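Local coordinates for pectate lyase/Amb allergen (Acidovorax citrulli, PDB 4HWV), which probably cleaves pectate in plant cell walls by calcium-dependent beta-elimination, as other secreted lyases of polysaccharide lyase family 1 do, at residues Ala105-Ser110 / Ala149-Leu154; Glu203-Asp208 / Tyr226-Val231; His233-Trp238 / Gly287-Leu292; Asn333-Gln338 / Pro364-Met369. One frame throughout, in Å; residues are numbered along the deposited sequence. Where two conformers were deposited one is given.

Interaction 1: residues Ala105-Ser110 / Ala149-Leu154; sequences AGSCAS and ACAAEL
C108 turns its SG into the crowded position between its own backbone N and carbonyl carbon (chi1 44°), while C150 holds its SG anti to its carbonyl carbon (chi1 -77°), and from these two settings the sulphurs meet. SG of C108 lies 2.0 Å from SG of C150, a disulfide whose central torsion of -101° is close to the quarter turn that such a bridge prefers. Next to the bridge the fit is tight: CB of C150 comes within 3.2 Å of N of A109, and CB of that alanine packs on CB of C150 at 4.2 Å.

The contact ties the short helix 108-111 to the long helix 143-159, in a largely helical region about 25 Å from the centre of a chain whose family fold is the right-handed parallel beta-helix. S107 is the N-cap of the short helix. Its OG accepts from N of A109 at 3.2 Å and also hydrogen-bonds to O of Y103, so the hydroxyl has polar partners on its own part of the chain. Toward the long helix the same side chain makes van der Waals contact alone: OG sits 3.6 Å from CA of A151, and CB of S107 is 3.6 Å from O of C150. No hydrogen bond crosses between the two segments. One turn further along the long helix, L154 reaches over with a single methyl, CD2, which rests 3.6 Å from O of G106. L154 also packs on Y103, while A151 meets F209.

Interaction 2: residues Glu203-Asp208 / Tyr226-Val231; sequences EDAFDD and YDLISV. With CA (calcium ion), chain C.
At the calcium site of this parallel beta-helix lyase, A205 and D207 pack against the short run Y226-L228 that carries one of the metal ligands. D227 grips the calcium ion with both carboxylate oxygens, OD1 at 2.2 Å and OD2 at 2.4 Å from the metal; D278, D282 and three waters also bind it. The backbone of D227 faces the other way, and CB of A205 touches its O at 3.5 Å. L228 also touches that methyl, its CD2 standing 3.7 Å from CB of A205.

D207 holds its CG anti to its backbone N (chi1 -173°), which sets CG 3.5 Å from CE2 of Y226, on the CD2-CE2 side of the ring. The two side chains cross at about a right angle, with carboxylate and ring planes 33° apart. Their polar ends are joined by one water, which donates to OD1 of D207 at 2.7 Å and accepts from OH of Y226 at 2.7 Å. OD1 of D207 also receives the backbone N-H of F209, and OD2 that of E225. With donors to both oxygens, D207 is probably a charged carboxylate, and the phenol proton of Y226 points to the water.

Interaction 3: residues His233-Trp238 / Gly287-Leu292; sequences HASHVW and GNYVTL
N of T291 donates to O of V237 across 2.9 Å, with 166° at the hydrogen and the donor nearly along the C=O axis. It is one of four backbone bonds between two parallel segments of the chain. N of N288 bonds to O of A234, then N of H236 to O of N288 and N of V237 to O of Y289, each at 3.0 Å. CA-H groups fill in between, as where CA of S235 approaches O of N288 at 3.1 Å.

These are successive coils of the right-handed parallel beta-helix stacked in register, and both turn a corner here, the first at S235-H236 and the second at Y289. H236 and Y289 each take positive phi at the bend, and their side chains leave it together in the same direction. With its CG anti to the carbonyl carbon (chi1 -59°), Y289 brings its ring beside that of H236. CB of Y289 sits over the centre of the H236 imidazole, 3.8 Å from the centroid, a CH-pi contact. The rings themselves are near parallel, 23° apart, but offset until little of one covers the other. NE2 of H236 hydrogen-bonds to O of H29.

Past the corner, CB of V237 packs on CG2 of V290 at 4.2 Å. On the other face of the sheet CD1 of W238 lies 4.0 Å from CG2 of T291. There the N-terminal part of the chain covers the surface: A23 touches W238, and OG1 of T291 has hydrogen bonds to T24 and A27. NE1 of W238 bonds to OG of S293.

Interaction 4: residues Asn333-Gln338 / Pro364-Met369; sequences NLRQRQ and PWLAGM
O of R335 is gripped by two consecutive backbone N-H groups of the neighbouring coil in this right-handed parallel beta-helix. N of L366 reaches it at 2.8 Å on a lone pair, and N of A367 at 3.1 Å, also in the carbonyl plane. The side chain of R335 crosses L366 at a slant and reaches P364: CG is anti to the backbone N (chi1 179°) and the chain stays extended to NE. At its end NH1 donates to O of P364 at 2.9 Å; the oxygen lies in the guanidinium plane, whereas the donor stands above the carbonyl plane of P364. CB of L366 covers the centre of one guanidinium face, 3.8 Å above it.

Three residues after R335, Q338 carries the other end of the contact. Its NE2 donates to O of A367 at 2.9 Å and to O of L334, within its own segment. In this second bond NE2 stands well above the carbonyl plane of L334. Held by both bonds, the amide lies over one face of the W365 indole toward the rim, NE2 being 3.4 Å from CZ3 of W365, with the planes 29° apart.

Further out, NE1 of W365 bonds to O of D397, and O of Q338 to OH of Y353. Between R335 and Q338, R337 points away from the 364-369 segment, and its side chain is about 5 Å from those of the calcium ligands D278 and D282. A water donates to O of G368, the same oxygen that accepts N of Q338 at 2.9 Å.

Overall arrangement
Interactions 2, 3 and 4 belong to the coils of the beta-helix, whereas interaction 1 fastens helices that pack beside it. The calcium ion is bound within interaction 2. Interaction 4 approaches the site through R337, whose side chain is about 6 Å from the ion. Interaction 3 is more distant: the side chain of H233 is about 12 Å from the bound calcium ion. Interactions 2 and 3 share strand 229-234 and touch where CG1 of V231 meets CG2 of V290 at 4.1 Å. Helix 143-159 brings interaction 1 against interaction 2, with O of A152 3.1 Å from OH of Y226. Interactions 1 and 4 lie far apart, about 34 Å between centres.

Interaction 1: residues Ala105-Ser110 / Ala149-Leu154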
# COMPACT_ATOMS: atom_id res chain seq x y z
N ALA A 105 -6.82 -20.12 -15.21
CA ALA A 105 -7.43 -21.45 -15.14
C ALA A 105 -8.89 -21.44 -15.56
O ALA A 105 -9.39 -22.44 -16.08
CB ALA A 105 -7.29 -22.03 -13.73
N GLY A 106 -9.59 -20.33 -15.34
CA GLY A 106 -11.03 -20.28 -15.53
C GLY A 106 -11.44 -19.57 -16.82
O GLY A 106 -12.62 -19.26 -17.02
N SER A 107 -10.47 -19.34 -17.69
CA SER A 107 -10.68 -18.68 -18.97
C SER A 107 -10.03 -19.49 -20.08
O SER A 107 -9.39 -20.54 -19.82
CB SER A 107 -10.10 -17.27 -18.98
OG SER A 107 -8.68 -17.33 -19.10
N CYS A 108 -10.17 -19.01 -21.30
CA CYS A 108 -9.61 -19.70 -22.45
C CYS A 108 -8.07 -19.69 -22.47
O CYS A 108 -7.46 -20.39 -23.26
CB CYS A 108 -10.21 -19.21 -23.78
SG CYS A 108 -10.43 -17.42 -24.05
N ALA A 109 -7.44 -18.92 -21.59
CA ALA A 109 -5.98 -19.01 -21.41
C ALA A 109 -5.58 -20.46 -21.15
O ALA A 109 -4.57 -20.93 -21.65
CB ALA A 109 -5.52 -18.13 -20.25
N SER A 110 -6.39 -21.17 -20.38
CA SER A 110 -6.17 -22.59 -20.13
C SER A 110 -6.98 -23.51 -21.04
O SER A 110 -6.44 -24.47 -21.60
CB SER A 110 -6.46 -22.92 -18.66
OG SER A 110 -7.77 -22.54 -18.33
N ALA A 149 -5.17 -12.18 -23.36
CA ALA A 149 -6.45 -11.52 -23.65
C ALA A 149 -7.63 -12.31 -23.08
O ALA A 149 -8.60 -11.71 -22.61
CB ALA A 149 -6.61 -11.30 -25.16
N CYS A 150 -7.56 -13.64 -23.10
CA CYS A 150 -8.60 -14.48 -22.49
C CYS A 150 -8.73 -14.19 -21.01
O CYS A 150 -9.83 -14.05 -20.49
CB CYS A 150 -8.25 -15.97 -22.63
SG CYS A 150 -8.54 -16.68 -24.25
N ALA A 151 -7.59 -14.16 -20.31
CA ALA A 151 -7.62 -13.94 -18.87
C ALA A 151 -8.09 -12.53 -18.55
O ALA A 151 -8.88 -12.33 -17.64
CB ALA A 151 -6.24 -14.22 -18.27
N ALA A 152 -7.62 -11.56 -19.32
CA ALA A 152 -7.99 -10.15 -19.11
C ALA A 152 -9.47 -9.93 -19.36
O ALA A 152 -10.09 -9.11 -18.70
CB ALA A 152 -7.16 -9.24 -20.02
N GLU A 153 -10.02 -10.63 -20.35
CA GLU A 153 -11.43 -10.50 -20.66
C GLU A 153 -12.32 -10.97 -19.52
O GLU A 153 -13.33 -10.35 -19.21
CB GLU A 153 -11.78 -11.26 -21.94
CG GLU A 153 -13.24 -11.07 -22.34
CD GLU A 153 -13.53 -9.66 -22.75
OE1 GLU A 153 -12.65 -8.99 -23.34
OE2 GLU A 153 -14.65 -9.21 -22.49
N LEU A 154 -11.94 -12.08 -18.88
CA LEU A 154 -12.67 -12.54 -17.70
C LEU A 154 -12.52 -11.53 -16.56
O LEU A 154 -13.51 -11.18 -15.93
CB LEU A 154 -12.21 -13.95 -17.28
CG LEU A 154 -12.90 -14.52 -16.03
CD1 LEU A 154 -14.43 -14.53 -16.20
CD2 LEU A 154 -12.40 -15.92 -15.71

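Interaction 2: residues Glu203-Asp208 / Tyr226-Val231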
# COMPACT_ATOMS: atom_id res chain seq x y z
N GLU A 203 -10.18 2.44 -4.12
CA GLU A 203 -8.74 2.10 -4.19
C GLU A 203 -8.43 1.08 -5.26
O GLU A 203 -9.10 0.04 -5.36
CB GLU A 203 -8.24 1.47 -2.89
CG GLU A 203 -8.34 2.40 -1.67
CD GLU A 203 -7.90 1.76 -0.37
OE1 GLU A 203 -7.24 0.70 -0.39
OE2 GLU A 203 -8.22 2.34 0.69
N ASP A 204 -7.39 1.37 -6.04
CA ASP A 204 -6.56 0.35 -6.69
C ASP A 204 -7.33 -0.49 -7.71
O ASP A 204 -7.55 -1.69 -7.52
CB ASP A 204 -5.91 -0.53 -5.61
CG ASP A 204 -4.85 -1.46 -6.17
OD1 ASP A 204 -4.35 -1.24 -7.29
OD2 ASP A 204 -4.52 -2.43 -5.47
N ALA A 205 -7.73 0.16 -8.81
CA ALA A 205 -8.31 -0.55 -9.94
C ALA A 205 -7.17 -1.20 -10.70
O ALA A 205 -6.55 -0.58 -11.56
CB ALA A 205 -9.10 0.42 -10.83
N PHE A 206 -6.87 -2.44 -10.33
CA PHE A 206 -5.63 -3.12 -10.71
C PHE A 206 -5.90 -4.13 -11.81
O PHE A 206 -6.80 -4.98 -11.70
CB PHE A 206 -5.09 -3.83 -9.47
CG PHE A 206 -3.68 -4.35 -9.59
CD1 PHE A 206 -2.60 -3.60 -9.12
CD2 PHE A 206 -3.44 -5.61 -10.16
CE1 PHE A 206 -1.30 -4.09 -9.20
CE2 PHE A 206 -2.13 -6.11 -10.24
CZ PHE A 206 -1.06 -5.35 -9.77
N ASP A 207 -5.12 -4.05 -12.87
CA ASP A 207 -5.24 -4.96 -14.01
C ASP A 207 -4.13 -5.99 -13.87
O ASP A 207 -2.95 -5.67 -13.93
CB ASP A 207 -5.06 -4.13 -15.29
CG ASP A 207 -5.32 -4.91 -16.56
OD1 ASP A 207 -5.19 -6.15 -16.57
OD2 ASP A 207 -5.65 -4.24 -17.57
N ASP A 208 -4.53 -7.25 -13.66
CA ASP A 208 -3.56 -8.33 -13.52
C ASP A 208 -2.96 -8.79 -14.84
O ASP A 208 -2.05 -9.61 -14.81
CB ASP A 208 -4.21 -9.50 -12.81
CG ASP A 208 -4.24 -9.28 -11.33
OD1 ASP A 208 -3.16 -9.25 -10.70
OD2 ASP A 208 -5.34 -9.13 -10.78
N TYR A 226 -8.29 -0.63 -16.48
CA TYR A 226 -9.34 -0.31 -15.49
C TYR A 226 -9.13 1.01 -14.79
O TYR A 226 -8.04 1.29 -14.24
CB TYR A 226 -9.50 -1.45 -14.46
CG TYR A 226 -9.57 -2.79 -15.14
CD1 TYR A 226 -10.46 -3.02 -16.16
CD2 TYR A 226 -8.69 -3.80 -14.80
CE1 TYR A 226 -10.50 -4.22 -16.84
CE2 TYR A 226 -8.69 -5.00 -15.47
CZ TYR A 226 -9.60 -5.22 -16.49
OH TYR A 226 -9.60 -6.40 -17.19
N ASP A 227 -10.16 1.85 -14.84
CA ASP A 227 -10.23 3.08 -14.06
C ASP A 227 -11.01 2.80 -12.79
O ASP A 227 -11.69 1.79 -12.69
CB ASP A 227 -11.05 4.13 -14.82
CG ASP A 227 -10.51 4.40 -16.21
OD1 ASP A 227 -9.28 4.31 -16.42
OD2 ASP A 227 -11.33 4.72 -17.10
N LEU A 228 -10.97 3.69 -11.80
CA LEU A 228 -11.90 3.55 -10.70
C LEU A 228 -13.32 3.92 -11.15
O LEU A 228 -14.29 3.27 -10.75
CB LEU A 228 -11.44 4.33 -9.46
CG LEU A 228 -10.20 3.67 -8.83
CD1 LEU A 228 -9.47 4.64 -7.91
CD2 LEU A 228 -10.59 2.40 -8.07
N ILE A 229 -13.44 4.98 -11.96
CA ILE A 229 -14.72 5.34 -12.57
C ILE A 229 -14.45 5.73 -14.03
O ILE A 229 -13.54 6.54 -14.31
CB ILE A 229 -15.40 6.54 -11.86
CG1 ILE A 229 -15.62 6.25 -10.36
CG2 ILE A 229 -16.74 6.86 -12.53
CD1 ILE A 229 -16.15 7.45 -9.59
N SER A 230 -15.22 5.15 -14.95
CA SER A 230 -15.16 5.51 -16.36
C SER A 230 -16.48 6.17 -16.73
O SER A 230 -17.56 5.63 -16.42
CB SER A 230 -14.98 4.27 -17.23
OG SER A 230 -13.80 3.56 -16.90
N VAL A 231 -16.40 7.33 -17.40
CA VAL A 231 -17.58 8.07 -17.80
C VAL A 231 -17.56 8.25 -19.32
O VAL A 231 -17.12 9.28 -19.81
CB VAL A 231 -17.68 9.42 -17.07
CG1 VAL A 231 -19.07 10.03 -17.27
CG2 VAL A 231 -17.37 9.26 -15.58
CA CA C . -9.48 4.76 -18.57
O HOH W 1 -7.33 -7.79 -16.80
O HOH W 2 -8.80 4.86 -21.14
O HOH W 3 -11.38 5.42 -20.35
O HOH W 4 -10.22 2.32 -19.28

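Interaction 3: residues His233-Trp238 / Gly287-Leu292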
# COMPACT_ATOMS: atom_id res chain seq x y z
N HIS A 233 -20.44 7.08 -21.26
CA HIS A 233 -21.83 7.01 -21.75
C HIS A 233 -22.80 7.48 -20.70
O HIS A 233 -23.90 6.95 -20.58
CB HIS A 233 -22.20 5.59 -22.22
CG HIS A 233 -21.35 5.11 -23.35
ND1 HIS A 233 -21.51 5.58 -24.64
CD2 HIS A 233 -20.30 4.25 -23.39
CE1 HIS A 233 -20.60 5.02 -25.42
NE2 HIS A 233 -19.86 4.21 -24.69
N ALA A 234 -22.40 8.50 -19.95
CA ALA A 234 -23.27 9.10 -18.94
C ALA A 234 -23.24 10.61 -19.04
O ALA A 234 -22.19 11.20 -19.26
CB ALA A 234 -22.88 8.68 -17.53
N SER A 235 -24.41 11.22 -18.86
CA SER A 235 -24.56 12.67 -18.75
C SER A 235 -25.09 12.99 -17.36
O SER A 235 -25.95 12.26 -16.86
CB SER A 235 -25.58 13.15 -19.78
OG SER A 235 -25.81 14.55 -19.66
N HIS A 236 -24.63 14.09 -16.77
CA HIS A 236 -25.14 14.57 -15.46
C HIS A 236 -24.69 13.67 -14.32
O HIS A 236 -25.43 12.79 -13.85
CB HIS A 236 -26.64 14.85 -15.48
CG HIS A 236 -26.97 16.10 -16.22
ND1 HIS A 236 -27.23 16.12 -17.57
CD2 HIS A 236 -27.00 17.39 -15.81
CE1 HIS A 236 -27.47 17.37 -17.95
NE2 HIS A 236 -27.32 18.16 -16.90
N VAL A 237 -23.44 13.89 -13.92
CA VAL A 237 -22.74 13.03 -12.98
C VAL A 237 -22.05 13.91 -11.96
O VAL A 237 -21.30 14.82 -12.33
CB VAL A 237 -21.68 12.15 -13.71
CG1 VAL A 237 -20.89 11.33 -12.71
CG2 VAL A 237 -22.34 11.24 -14.75
N TRP A 238 -22.31 13.65 -10.68
CA TRP A 238 -21.74 14.42 -9.59
C TRP A 238 -20.95 13.48 -8.69
O TRP A 238 -21.52 12.56 -8.06
CB TRP A 238 -22.84 15.13 -8.80
CG TRP A 238 -22.32 16.06 -7.73
CD1 TRP A 238 -21.21 16.87 -7.79
CD2 TRP A 238 -22.88 16.25 -6.42
NE1 TRP A 238 -21.07 17.57 -6.62
CE2 TRP A 238 -22.08 17.21 -5.75
CE3 TRP A 238 -24.00 15.70 -5.74
CZ2 TRP A 238 -22.34 17.61 -4.44
CZ3 TRP A 238 -24.25 16.13 -4.44
CH2 TRP A 238 -23.42 17.05 -3.80
N GLY A 287 -19.46 11.06 -22.40
CA GLY A 287 -19.51 11.57 -21.04
C GLY A 287 -19.72 13.07 -21.08
O GLY A 287 -19.07 13.77 -21.87
N ASN A 288 -20.61 13.59 -20.25
CA ASN A 288 -20.90 15.02 -20.35
C ASN A 288 -21.58 15.52 -19.08
O ASN A 288 -22.22 14.74 -18.37
CB ASN A 288 -21.80 15.29 -21.56
CG ASN A 288 -21.67 16.71 -22.08
OD1 ASN A 288 -20.73 17.42 -21.74
ND2 ASN A 288 -22.61 17.12 -22.92
N TYR A 289 -21.42 16.81 -18.80
CA TYR A 289 -22.00 17.43 -17.61
C TYR A 289 -21.58 16.70 -16.33
O TYR A 289 -22.42 16.23 -15.55
CB TYR A 289 -23.53 17.57 -17.73
CG TYR A 289 -23.97 18.41 -18.92
CD1 TYR A 289 -23.72 19.77 -18.97
CD2 TYR A 289 -24.66 17.84 -19.98
CE1 TYR A 289 -24.13 20.54 -20.04
CE2 TYR A 289 -25.06 18.61 -21.06
CZ TYR A 289 -24.79 19.96 -21.08
OH TYR A 289 -25.20 20.73 -22.15
N VAL A 290 -20.27 16.67 -16.10
CA VAL A 290 -19.70 15.97 -14.96
C VAL A 290 -19.06 16.98 -14.05
O VAL A 290 -18.32 17.85 -14.51
CB VAL A 290 -18.62 14.98 -15.44
CG1 VAL A 290 -18.03 14.20 -14.27
CG2 VAL A 290 -19.20 14.05 -16.52
N THR A 291 -19.32 16.87 -12.76
CA THR A 291 -18.62 17.67 -11.76
C THR A 291 -17.94 16.77 -10.75
O THR A 291 -18.58 15.87 -10.18
CB THR A 291 -19.57 18.63 -11.03
OG1 THR A 291 -20.03 19.60 -11.98
CG2 THR A 291 -18.86 19.35 -9.87
N LEU A 292 -16.65 17.01 -10.52
CA LEU A 292 -15.90 16.35 -9.46
C LEU A 292 -15.55 17.41 -8.42
O LEU A 292 -14.77 18.32 -8.71
CB LEU A 292 -14.62 15.70 -10.01
CG LEU A 292 -14.86 14.68 -11.12
CD1 LEU A 292 -14.74 15.32 -12.50
CD2 LEU A 292 -13.88 13.53 -10.99

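Interaction 4: residues Asn333-Gln338 / Pro364-Met369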
# COMPACT_ATOMS: atom_id res chain seq x y z
N ASN A 333 0.17 13.86 -4.87
CA ASN A 333 1.00 12.76 -5.35
C ASN A 333 0.42 12.12 -6.61
O ASN A 333 0.37 10.89 -6.72
CB ASN A 333 1.19 11.68 -4.27
CG ASN A 333 1.82 12.22 -3.03
OD1 ASN A 333 2.41 13.31 -3.02
ND2 ASN A 333 1.69 11.47 -1.95
N LEU A 334 0.00 12.96 -7.55
CA LEU A 334 -0.41 12.51 -8.87
C LEU A 334 0.67 12.91 -9.87
O LEU A 334 1.21 14.03 -9.80
CB LEU A 334 -1.75 13.13 -9.30
CG LEU A 334 -2.91 13.02 -8.30
CD1 LEU A 334 -4.15 13.73 -8.87
CD2 LEU A 334 -3.23 11.54 -8.01
N ARG A 335 0.97 12.02 -10.81
CA ARG A 335 2.05 12.30 -11.74
C ARG A 335 1.67 13.18 -12.94
O ARG A 335 2.43 14.07 -13.32
CB ARG A 335 2.68 10.99 -12.23
CG ARG A 335 3.80 11.15 -13.23
CD ARG A 335 4.72 9.94 -13.17
NE ARG A 335 5.72 9.91 -14.23
CZ ARG A 335 6.90 10.53 -14.18
NH1 ARG A 335 7.18 11.30 -13.14
NH2 ARG A 335 7.76 10.41 -15.19
N GLN A 336 0.51 12.93 -13.53
CA GLN A 336 0.15 13.63 -14.77
C GLN A 336 -1.35 13.50 -15.04
O GLN A 336 -2.08 12.87 -14.27
CB GLN A 336 0.95 13.09 -15.96
CG GLN A 336 0.73 11.59 -16.22
CD GLN A 336 1.65 11.05 -17.28
OE1 GLN A 336 1.72 11.59 -18.39
NE2 GLN A 336 2.39 9.99 -16.95
N ARG A 337 -1.78 14.11 -16.14
CA ARG A 337 -3.21 14.16 -16.49
C ARG A 337 -4.04 14.73 -15.35
O ARG A 337 -5.01 14.11 -14.90
CB ARG A 337 -3.75 12.80 -16.91
CG ARG A 337 -3.03 12.17 -18.08
CD ARG A 337 -3.89 11.01 -18.59
NE ARG A 337 -3.21 10.20 -19.61
CZ ARG A 337 -3.59 8.98 -19.97
NH1 ARG A 337 -4.61 8.38 -19.36
NH2 ARG A 337 -2.94 8.36 -20.94
N GLN A 338 -3.69 15.92 -14.89
CA GLN A 338 -4.44 16.51 -13.79
C GLN A 338 -4.95 17.92 -14.13
O GLN A 338 -4.58 18.89 -13.47
CB GLN A 338 -3.66 16.41 -12.46
CG GLN A 338 -2.23 16.97 -12.45
CD GLN A 338 -1.40 16.46 -11.27
OE1 GLN A 338 -1.86 16.45 -10.11
NE2 GLN A 338 -0.17 16.05 -11.54
N PRO A 364 6.37 10.88 -8.78
CA PRO A 364 6.93 12.23 -8.99
C PRO A 364 6.11 13.01 -10.00
O PRO A 364 5.66 12.46 -11.00
CB PRO A 364 8.35 11.96 -9.56
CG PRO A 364 8.62 10.52 -9.25
CD PRO A 364 7.27 9.82 -9.25
N TRP A 365 5.92 14.29 -9.74
CA TRP A 365 5.19 15.16 -10.65
C TRP A 365 5.87 15.23 -12.01
O TRP A 365 7.07 15.54 -12.13
CB TRP A 365 5.15 16.55 -10.06
CG TRP A 365 4.41 17.59 -10.87
CD1 TRP A 365 4.87 18.25 -11.99
CD2 TRP A 365 3.11 18.13 -10.59
NE1 TRP A 365 3.93 19.15 -12.42
CE2 TRP A 365 2.84 19.10 -11.57
CE3 TRP A 365 2.15 17.87 -9.60
CZ2 TRP A 365 1.67 19.83 -11.59
CZ3 TRP A 365 0.98 18.60 -9.62
CH2 TRP A 365 0.75 19.58 -10.61
N LEU A 366 5.08 14.98 -13.05
CA LEU A 366 5.52 15.15 -14.42
C LEU A 366 4.82 16.34 -15.10
O LEU A 366 5.47 17.19 -15.69
CB LEU A 366 5.29 13.87 -15.23
CG LEU A 366 5.66 13.98 -16.71
CD1 LEU A 366 7.15 14.27 -16.93
CD2 LEU A 366 5.25 12.70 -17.40
N ALA A 367 3.49 16.38 -15.01
CA ALA A 367 2.70 17.44 -15.65
C ALA A 367 1.46 17.70 -14.83
O ALA A 367 0.98 16.81 -14.11
CB ALA A 367 2.31 17.04 -17.08
N GLY A 368 0.93 18.91 -14.98
CA GLY A 368 -0.29 19.30 -14.31
C GLY A 368 -1.47 19.25 -15.26
O GLY A 368 -1.98 18.17 -15.59
N MET A 369 -1.91 20.43 -15.69
CA MET A 369 -3.00 20.58 -16.65
C MET A 369 -2.43 20.52 -18.06
O MET A 369 -1.42 21.17 -18.34
CB MET A 369 -3.66 21.95 -16.49
CG MET A 369 -4.17 22.24 -15.13
SD MET A 369 -4.84 23.91 -15.15
CE MET A 369 -4.88 24.14 -13.37
O HOH W 5 -1.27 16.47 -17.66